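Local coordinates for protein Alpha/beta hydrolase (Pseudomonas aeruginosa PAO1, PDB 4R1D) that probably acts as a lipase-type effector of the type VI secretion system, binds calcium and is captured in complex with its self-protection protein Tli4, at residues Q213-S218 / A323-P328; C296-E299 / V304-G307; D364-I369 / D406-I411. All blocks are in the same frame, centred on the assembly; numbering follows the deposited sequence. Where two conformers were deposited one is given.

Contact 1: residues Q213-S218 / A323-P328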
loop_
_atom_site.group_PDB
_atom_site.type_symbol
_atom_site.label_atom_id
_atom_site.label_comp_id
_atom_site.label_asym_id
_atom_site.label_seq_id
_atom_site.Cartn_x
_atom_site.Cartn_y
_atom_site.Cartn_z
ATOM N N GLN A 213 -3.512 -3.067 3.358
ATOM C CA GLN A 213 -4.481 -3.766 4.176
ATOM C C GLN A 213 -5.791 -2.997 4.157
ATOM O O GLN A 213 -5.835 -1.855 3.694
ATOM C CB GLN A 213 -3.976 -3.881 5.612
ATOM C CG GLN A 213 -4.137 -2.588 6.399
ATOM C CD GLN A 213 -3.446 -2.646 7.742
ATOM O OE1 GLN A 213 -3.010 -3.724 8.187
ATOM N NE2 GLN A 213 -3.327 -1.491 8.398
ATOM N N SER A 214 -6.855 -3.617 4.668
ATOM C CA SER A 214 -8.139 -2.928 4.763
ATOM C C SER A 214 -8.013 -1.636 5.544
ATOM O O SER A 214 -7.343 -1.577 6.570
ATOM C CB SER A 214 -9.202 -3.795 5.448
ATOM O OG SER A 214 -10.445 -3.113 5.455
ATOM N N ASN A 215 -8.679 -0.596 5.063
ATOM C CA ASN A 215 -8.743 0.641 5.807
ATOM C C ASN A 215 -9.409 0.463 7.162
ATOM O O ASN A 215 -9.182 1.243 8.083
ATOM C CB ASN A 215 -9.412 1.717 4.948
ATOM C CG ASN A 215 -8.602 2.015 3.716
ATOM O OD1 ASN A 215 -8.986 1.670 2.591
ATOM N ND2 ASN A 215 -7.435 2.607 3.920
ATOM N N ARG A 216 -10.213 -0.589 7.282
ATOM C CA ARG A 216 -10.751 -0.981 8.573
ATOM C C ARG A 216 -9.633 -1.234 9.580
ATOM O O ARG A 216 -9.716 -0.792 10.730
ATOM C CB ARG A 216 -11.611 -2.239 8.430
ATOM C CG ARG A 216 -12.406 -2.564 9.680
ATOM C CD ARG A 216 -12.992 -3.970 9.618
ATOM N NE ARG A 216 -13.999 -4.127 8.568
ATOM C CZ ARG A 216 -15.265 -3.729 8.676
ATOM N NH1 ARG A 216 -15.684 -3.119 9.779
ATOM N NH2 ARG A 216 -16.117 -3.939 7.678
ATOM N N GLN A 217 -8.596 -1.957 9.163
ATOM C CA GLN A 217 -7.489 -2.263 10.063
ATOM C C GLN A 217 -6.562 -1.051 10.249
ATOM O O GLN A 217 -6.014 -0.833 11.328
ATOM C CB GLN A 217 -6.690 -3.478 9.567
ATOM C CG GLN A 217 -5.511 -3.786 10.463
ATOM C CD GLN A 217 -5.941 -4.233 11.851
ATOM O OE1 GLN A 217 -6.850 -5.050 11.996
ATOM N NE2 GLN A 217 -5.292 -3.689 12.879
ATOM N N SER A 218 -6.401 -0.257 9.194
ATOM C CA SER A 218 -5.581 0.946 9.300
ATOM C C SER A 218 -6.130 1.934 10.330
ATOM O O SER A 218 -5.377 2.678 10.981
ATOM C CB SER A 218 -5.402 1.608 7.932
ATOM O OG SER A 218 -4.579 0.807 7.098
ATOM N N ALA A 323 -6.513 -1.537 -1.437
ATOM C CA ALA A 323 -6.562 -1.019 -2.799
ATOM C C ALA A 323 -7.955 -1.185 -3.390
ATOM O O ALA A 323 -8.498 -0.252 -4.001
ATOM C CB ALA A 323 -5.520 -1.707 -3.683
ATOM N N LEU A 324 -8.532 -2.373 -3.200
ATOM C CA LEU A 324 -9.846 -2.686 -3.753
ATOM C C LEU A 324 -10.934 -1.833 -3.132
ATOM O O LEU A 324 -11.977 -1.609 -3.747
ATOM C CB LEU A 324 -10.200 -4.161 -3.524
ATOM C CG LEU A 324 -9.583 -5.125 -4.527
ATOM C CD1 LEU A 324 -9.850 -6.565 -4.103
ATOM C CD2 LEU A 324 -10.102 -4.858 -5.946
ATOM N N GLU A 325 -10.703 -1.371 -1.906
ATOM C CA GLU A 325 -11.700 -0.556 -1.217
ATOM C C GLU A 325 -11.914 0.800 -1.888
ATOM O O GLU A 325 -12.867 1.504 -1.573
ATOM C CB GLU A 325 -11.362 -0.401 0.268
ATOM C CG GLU A 325 -11.779 -1.612 1.096
ATOM C CD GLU A 325 -11.104 -1.670 2.454
ATOM O OE1 GLU A 325 -10.429 -0.687 2.826
ATOM O OE2 GLU A 325 -11.254 -2.706 3.140
ATOM N N LEU A 326 -11.037 1.155 -2.821
ATOM C CA LEU A 326 -11.232 2.359 -3.621
ATOM C C LEU A 326 -12.315 2.160 -4.687
ATOM O O LEU A 326 -12.765 3.120 -5.308
ATOM C CB LEU A 326 -9.918 2.759 -4.295
ATOM C CG LEU A 326 -9.942 3.924 -5.292
ATOM C CD1 LEU A 326 -10.334 5.218 -4.574
ATOM C CD2 LEU A 326 -8.603 4.086 -6.004
ATOM N N ALA A 327 -12.724 0.916 -4.912
ATOM C CA ALA A 327 -13.714 0.641 -5.957
ATOM C C ALA A 327 -15.029 1.353 -5.637
ATOM O O ALA A 327 -15.376 1.507 -4.471
ATOM C CB ALA A 327 -13.930 -0.843 -6.083
ATOM N N PRO A 328 -15.759 1.820 -6.677
ATOM C CA PRO A 328 -17.042 2.479 -6.400
ATOM C C PRO A 328 -17.986 1.618 -5.545
ATOM O O PRO A 328 -18.106 0.412 -5.763
ATOM C CB PRO A 328 -17.632 2.710 -7.802
ATOM C CG PRO A 328 -16.417 2.922 -8.667
ATOM C CD PRO A 328 -15.372 1.921 -8.096
#
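E325 reaches out from the type I turn L324-A327 and sets its carboxylate against the N-cap S214 and the first helical residue N215. OE1 accepts from the backbone N of N215 at 2.8 Å, a nearly straight bond (164°) made with the syn lone pair. S214 OG donates to E325 OE2 at a modelled 2.5 Å, short enough that the exact length is doubtful. The two oxygens thus meet consecutive residues, which fixes the rotation of the carboxylate, and the E325 chain runs extended beyond CG to get there. With S214 OG anti to the backbone N (chi1 -177°), the same oxygen that donates to E325 accepts from R216 N at 3.1 Å, the capping bond. Its place at the helix N-terminus would probably stabilise the charge of E325. In the alpha/beta hydrolase core, helix 215-238 follows strand 201-206, an outer strand of the parallel sheet, so E325 pins the start of a core helix. Further out, the carbonyl O of E325 is bonded to H415, and its side chain packs on I411 and F414 of helix 400-421. The guanidinium of R216 turns to E417 of that helix in a salt bridge.

Contact 2: residues C296-E299 / V304-G307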
loop_
_atom_site.group_PDB
_atom_site.type_symbol
_atom_site.label_atom_id
_atom_site.label_comp_id
_atom_site.label_asym_id
_atom_site.label_seq_id
_atom_site.Cartn_x
_atom_site.Cartn_y
_atom_site.Cartn_z
ATOM N N CYS A 296 -6.236 -1.647 -17.839
ATOM C CA CYS A 296 -5.340 -1.009 -18.818
ATOM C C CYS A 296 -3.931 -0.694 -18.325
ATOM O O CYS A 296 -3.086 -0.292 -19.123
ATOM C CB CYS A 296 -5.926 0.319 -19.311
ATOM S SG CYS A 296 -7.614 0.249 -19.936
ATOM N N GLY A 297 -3.697 -0.814 -17.022
ATOM C CA GLY A 297 -2.473 -0.301 -16.420
ATOM C C GLY A 297 -2.604 1.171 -16.075
ATOM O O GLY A 297 -3.535 1.844 -16.514
ATOM N N TYR A 298 -1.678 1.692 -15.272
ATOM C CA TYR A 298 -1.628 3.127 -15.044
ATOM C C TYR A 298 -1.102 3.836 -16.290
ATOM O O TYR A 298 -0.368 3.248 -17.074
ATOM C CB TYR A 298 -0.734 3.454 -13.847
ATOM C CG TYR A 298 -1.399 3.158 -12.529
ATOM C CD1 TYR A 298 -1.615 1.843 -12.107
ATOM C CD2 TYR A 298 -1.828 4.189 -11.711
ATOM C CE1 TYR A 298 -2.241 1.582 -10.898
ATOM C CE2 TYR A 298 -2.454 3.933 -10.512
ATOM C CZ TYR A 298 -2.656 2.639 -10.111
ATOM O OH TYR A 298 -3.296 2.406 -8.913
ATOM N N GLU A 299 -1.471 5.103 -16.446
ATOM C CA GLU A 299 -0.968 5.930 -17.537
ATOM C C GLU A 299 0.468 6.385 -17.271
ATOM O O GLU A 299 0.906 6.455 -16.123
ATOM C CB GLU A 299 -1.878 7.145 -17.737
ATOM C CG GLU A 299 -3.359 6.796 -17.851
ATOM C CD GLU A 299 -4.237 8.019 -18.089
ATOM O OE1 GLU A 299 -4.179 8.582 -19.206
ATOM O OE2 GLU A 299 -4.979 8.416 -17.163
ATOM N N VAL A 304 2.676 7.728 -9.228
ATOM C CA VAL A 304 2.644 6.523 -8.418
ATOM C C VAL A 304 1.783 5.481 -9.106
ATOM O O VAL A 304 0.631 5.752 -9.448
ATOM C CB VAL A 304 2.112 6.821 -7.023
ATOM C CG1 VAL A 304 2.320 5.633 -6.128
ATOM C CG2 VAL A 304 2.836 8.036 -6.457
ATOM N N VAL A 305 2.353 4.298 -9.320
ATOM C CA VAL A 305 1.712 3.283 -10.146
ATOM C C VAL A 305 1.885 1.890 -9.560
ATOM O O VAL A 305 2.821 1.651 -8.812
ATOM C CB VAL A 305 2.284 3.298 -11.583
ATOM C CG1 VAL A 305 2.118 4.678 -12.216
ATOM C CG2 VAL A 305 3.752 2.881 -11.590
ATOM N N LEU A 306 0.981 0.975 -9.907
ATOM C CA LEU A 306 1.143 -0.429 -9.545
ATOM C C LEU A 306 1.285 -1.313 -10.784
ATOM O O LEU A 306 1.196 -2.534 -10.700
ATOM C CB LEU A 306 -0.023 -0.906 -8.680
ATOM C CG LEU A 306 -0.141 -0.225 -7.318
ATOM C CD1 LEU A 306 -1.392 -0.677 -6.580
ATOM C CD2 LEU A 306 1.104 -0.549 -6.488
ATOM N N GLY A 307 1.510 -0.693 -11.934
ATOM C CA GLY A 307 1.750 -1.452 -13.146
ATOM C C GLY A 307 1.425 -0.684 -14.411
ATOM O O GLY A 307 0.722 0.329 -14.373
#
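The connection between helix 289-296 and helix 310-317 doubles back on itself, and Y298 in its first limb lies against the backbone of V304-G307 in its second. Neither limb is a regular strand. The link is a single backbone hydrogen bond, Y298 N to G307 O, 2.9 Å long with an angle of 158° at the hydrogen. Beside it the phenol ring rests face-on against the other limb: V305 CA stands 3.9 Å from the ring centroid, 12° off the normal, a CH-pi contact over the middle of the face. The backbone N of L306 lies over the same face, 3.4 Å from Y298 CE1. G307 O instead sits near the ring plane, at the edge, so the carbonyl that holds the backbone also borders the ring. With CG anti to the carbonyl carbon (chi1 -76°), the Y298 side chain is directed toward the second limb. Its CB meets V305 CG1 at 3.5 Å, and its CE1 lies 4.0 Å from L306 CB, the two side chains running side by side. G297, just past helix 289-296, has positive phi, where any CB would press on the preceding carbonyl O; this calls for glycine. Around the pair, H293 stacks on the Y298 ring, M58 touches Y298, V304 and L306, and V313 of helix 310-317 also touches Y298. V305 O is bonded to N76 ND2, and E299 OE2 to W440 NE1. This is an irregular interhelical loop closed by one backbone bond and an aromatic CH-pi contact.

Contact 3: residues D364-I369 / D406-I411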
loop_
_atom_site.group_PDB
_atom_site.type_symbol
_atom_site.label_atom_id
_atom_site.label_comp_id
_atom_site.label_asym_id
_atom_site.label_seq_id
_atom_site.Cartn_x
_atom_site.Cartn_y
_atom_site.Cartn_z
ATOM N N ASP A 364 -25.674 -2.746 -8.010
ATOM C CA ASP A 364 -24.809 -3.731 -7.362
ATOM C C ASP A 364 -23.536 -3.936 -8.164
ATOM O O ASP A 364 -23.413 -4.906 -8.908
ATOM C CB ASP A 364 -25.539 -5.070 -7.189
ATOM C CG ASP A 364 -24.760 -6.051 -6.327
ATOM O OD1 ASP A 364 -23.556 -5.808 -6.075
ATOM O OD2 ASP A 364 -25.345 -7.071 -5.905
ATOM N N PRO A 365 -22.572 -3.026 -8.001
ATOM C CA PRO A 365 -21.319 -3.117 -8.750
ATOM C C PRO A 365 -20.538 -4.356 -8.352
ATOM O O PRO A 365 -19.773 -4.870 -9.169
ATOM C CB PRO A 365 -20.555 -1.843 -8.334
ATOM C CG PRO A 365 -21.138 -1.461 -7.006
ATOM C CD PRO A 365 -22.594 -1.890 -7.062
ATOM N N TYR A 366 -20.739 -4.836 -7.125
ATOM C CA TYR A 366 -19.994 -5.998 -6.652
ATOM C C TYR A 366 -20.273 -7.234 -7.501
ATOM O O TYR A 366 -19.337 -7.914 -7.941
ATOM C CB TYR A 366 -20.266 -6.256 -5.162
ATOM C CG TYR A 366 -20.136 -4.991 -4.351
ATOM C CD1 TYR A 366 -18.891 -4.486 -4.008
ATOM C CD2 TYR A 366 -21.265 -4.268 -3.969
ATOM C CE1 TYR A 366 -18.777 -3.299 -3.288
ATOM C CE2 TYR A 366 -21.157 -3.090 -3.246
ATOM C CZ TYR A 366 -19.913 -2.616 -2.912
ATOM O OH TYR A 366 -19.815 -1.452 -2.197
ATOM N N GLU A 367 -21.551 -7.514 -7.750
ATOM C CA GLU A 367 -21.912 -8.682 -8.551
ATOM C C GLU A 367 -21.909 -8.379 -10.048
ATOM O O GLU A 367 -21.508 -9.210 -10.861
ATOM C CB GLU A 367 -23.294 -9.211 -8.142
ATOM C CG GLU A 367 -23.417 -9.609 -6.677
ATOM C CD GLU A 367 -22.579 -10.821 -6.318
ATOM O OE1 GLU A 367 -22.381 -11.692 -7.190
ATOM O OE2 GLU A 367 -22.117 -10.898 -5.159
ATOM N N GLU A 368 -22.367 -7.186 -10.408
ATOM C CA GLU A 368 -22.502 -6.821 -11.815
ATOM C C GLU A 368 -21.176 -6.577 -12.528
ATOM O O GLU A 368 -21.051 -6.823 -13.721
ATOM C CB GLU A 368 -23.400 -5.595 -11.965
ATOM C CG GLU A 368 -24.805 -5.800 -11.446
ATOM C CD GLU A 368 -25.693 -4.649 -11.824
ATOM O OE1 GLU A 368 -25.734 -4.321 -13.026
ATOM O OE2 GLU A 368 -26.310 -4.048 -10.926
ATOM N N ILE A 369 -20.182 -6.098 -11.793
ATOM C CA ILE A 369 -18.911 -5.713 -12.405
ATOM C C ILE A 369 -17.723 -6.419 -11.754
ATOM O O ILE A 369 -16.964 -7.110 -12.430
ATOM C CB ILE A 369 -18.704 -4.191 -12.315
ATOM C CG1 ILE A 369 -19.859 -3.459 -13.010
ATOM C CG2 ILE A 369 -17.394 -3.787 -12.953
ATOM C CD1 ILE A 369 -19.861 -1.937 -12.805
ATOM N N ASP A 406 -14.255 -13.479 -2.065
ATOM C CA ASP A 406 -14.426 -13.191 -0.648
ATOM C C ASP A 406 -13.938 -11.772 -0.326
ATOM O O ASP A 406 -14.534 -11.083 0.511
ATOM C CB ASP A 406 -13.711 -14.226 0.227
ATOM C CG ASP A 406 -14.612 -15.395 0.600
ATOM O OD1 ASP A 406 -15.806 -15.320 0.263
ATOM O OD2 ASP A 406 -14.138 -16.364 1.250
ATOM N N LEU A 407 -12.866 -11.337 -0.988
ATOM C CA LEU A 407 -12.343 -9.990 -0.749
ATOM C C LEU A 407 -13.356 -8.960 -1.231
ATOM O O LEU A 407 -13.576 -7.952 -0.576
ATOM C CB LEU A 407 -10.986 -9.760 -1.427
ATOM C CG LEU A 407 -9.708 -10.298 -0.772
ATOM C CD1 LEU A 407 -8.475 -9.843 -1.544
ATOM C CD2 LEU A 407 -9.592 -9.850 0.677
ATOM N N ILE A 408 -13.985 -9.224 -2.379
ATOM C CA ILE A 408 -15.018 -8.314 -2.869
ATOM C C ILE A 408 -16.188 -8.241 -1.876
ATOM O O ILE A 408 -16.719 -7.166 -1.605
ATOM C CB ILE A 408 -15.525 -8.709 -4.289
ATOM C CG1 ILE A 408 -14.397 -8.597 -5.318
ATOM C CG2 ILE A 408 -16.703 -7.815 -4.718
ATOM C CD1 ILE A 408 -13.868 -7.175 -5.500
ATOM N N ASP A 409 -16.588 -9.380 -1.321
ATOM C CA ASP A 409 -17.698 -9.373 -0.371
ATOM C C ASP A 409 -17.315 -8.576 0.885
ATOM O O ASP A 409 -18.133 -7.832 1.448
ATOM C CB ASP A 409 -18.139 -10.810 -0.040
ATOM C CG ASP A 409 -18.820 -11.492 -1.226
ATOM O OD1 ASP A 409 -19.146 -10.785 -2.199
ATOM O OD2 ASP A 409 -19.045 -12.720 -1.183
ATOM N N SER A 410 -16.061 -8.719 1.303
ATOM C CA SER A 410 -15.524 -7.907 2.405
ATOM C C SER A 410 -15.610 -6.407 2.147
ATOM O O SER A 410 -16.074 -5.664 3.005
ATOM C CB SER A 410 -14.076 -8.282 2.710
ATOM O OG SER A 410 -14.013 -9.238 3.749
ATOM N N ILE A 411 -15.145 -5.947 0.988
ATOM C CA ILE A 411 -15.232 -4.518 0.700
ATOM C C ILE A 411 -16.686 -4.047 0.633
ATOM O O ILE A 411 -16.986 -2.950 1.096
ATOM C CB ILE A 411 -14.441 -4.066 -0.580
ATOM C CG1 ILE A 411 -15.238 -4.343 -1.857
ATOM C CG2 ILE A 411 -13.038 -4.671 -0.605
ATOM C CD1 ILE A 411 -14.743 -3.566 -3.065
#
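Y366 projects from the first turn of helix 365-370 toward helix 400-421, and its side chain runs slantwise past I408 and I411. I408 CG2 comes in at the ring edge, near the plane, and lies 3.9 Å from Y366 CB. I408 CG2 is anti to the backbone N, which brings this methyl rather than the longer branch against the tyrosine. One turn on, I411 CG1 is 4.0 Å from Y366 CE1; I411 has two conformers, and the distance is for one. Over one face of the Y366 ring, toward its rim, P365 CG stands 4.1 Å above the plane. The tyrosine hydroxyl is hydrogen-bonded to H415 ND1, farther along helix 400-421. At the more exposed side, the carboxylates of E367 and D409 are turned 39° apart, with E367 OE2 and D409 OD1 4.2 Å from each other. K371 forms salt bridges to both oxygens, so its charge probably offsets their repulsion. The tyrosine-bearing helix begins at the N-cap D364, where OD1 accepts from E367 N at 3.1 Å from above the carboxylate plane. D406 is hydrogen-bonded to T92, K91 and S90 of the other protein chain, so helix 400-421 also serves the interface. With the axes of segments 365-369 and 406-411 10.4 Å apart at 148°, this is a roughly antiparallel pair of helices, the short one N-capped, packed through one tyrosine on two isoleucines.

Along the chain, contact 2 is nested inside the loop closed by contact 1, and contact 3 follows both. Contacts 1 and 3 have centres 13 Å apart and touch: P328 O lies 3.8 Å from P365 CG, and H415 of helix 400-421 bonds to both E325 O and Y366 OH. That long helix therefore joins the start of core helix 215-238 to helix 365-370 and to the partner chain. Contact 2 touches neither: its centre is 18 Å from that of contact 1 and 22 Å from that of contact 3, with nearest atoms about 5 Å and 12 Å away. Helix 310-317 lies between contacts 1 and 2, with V317 touching L306, A323 and L324. All three lie away from the calcium site.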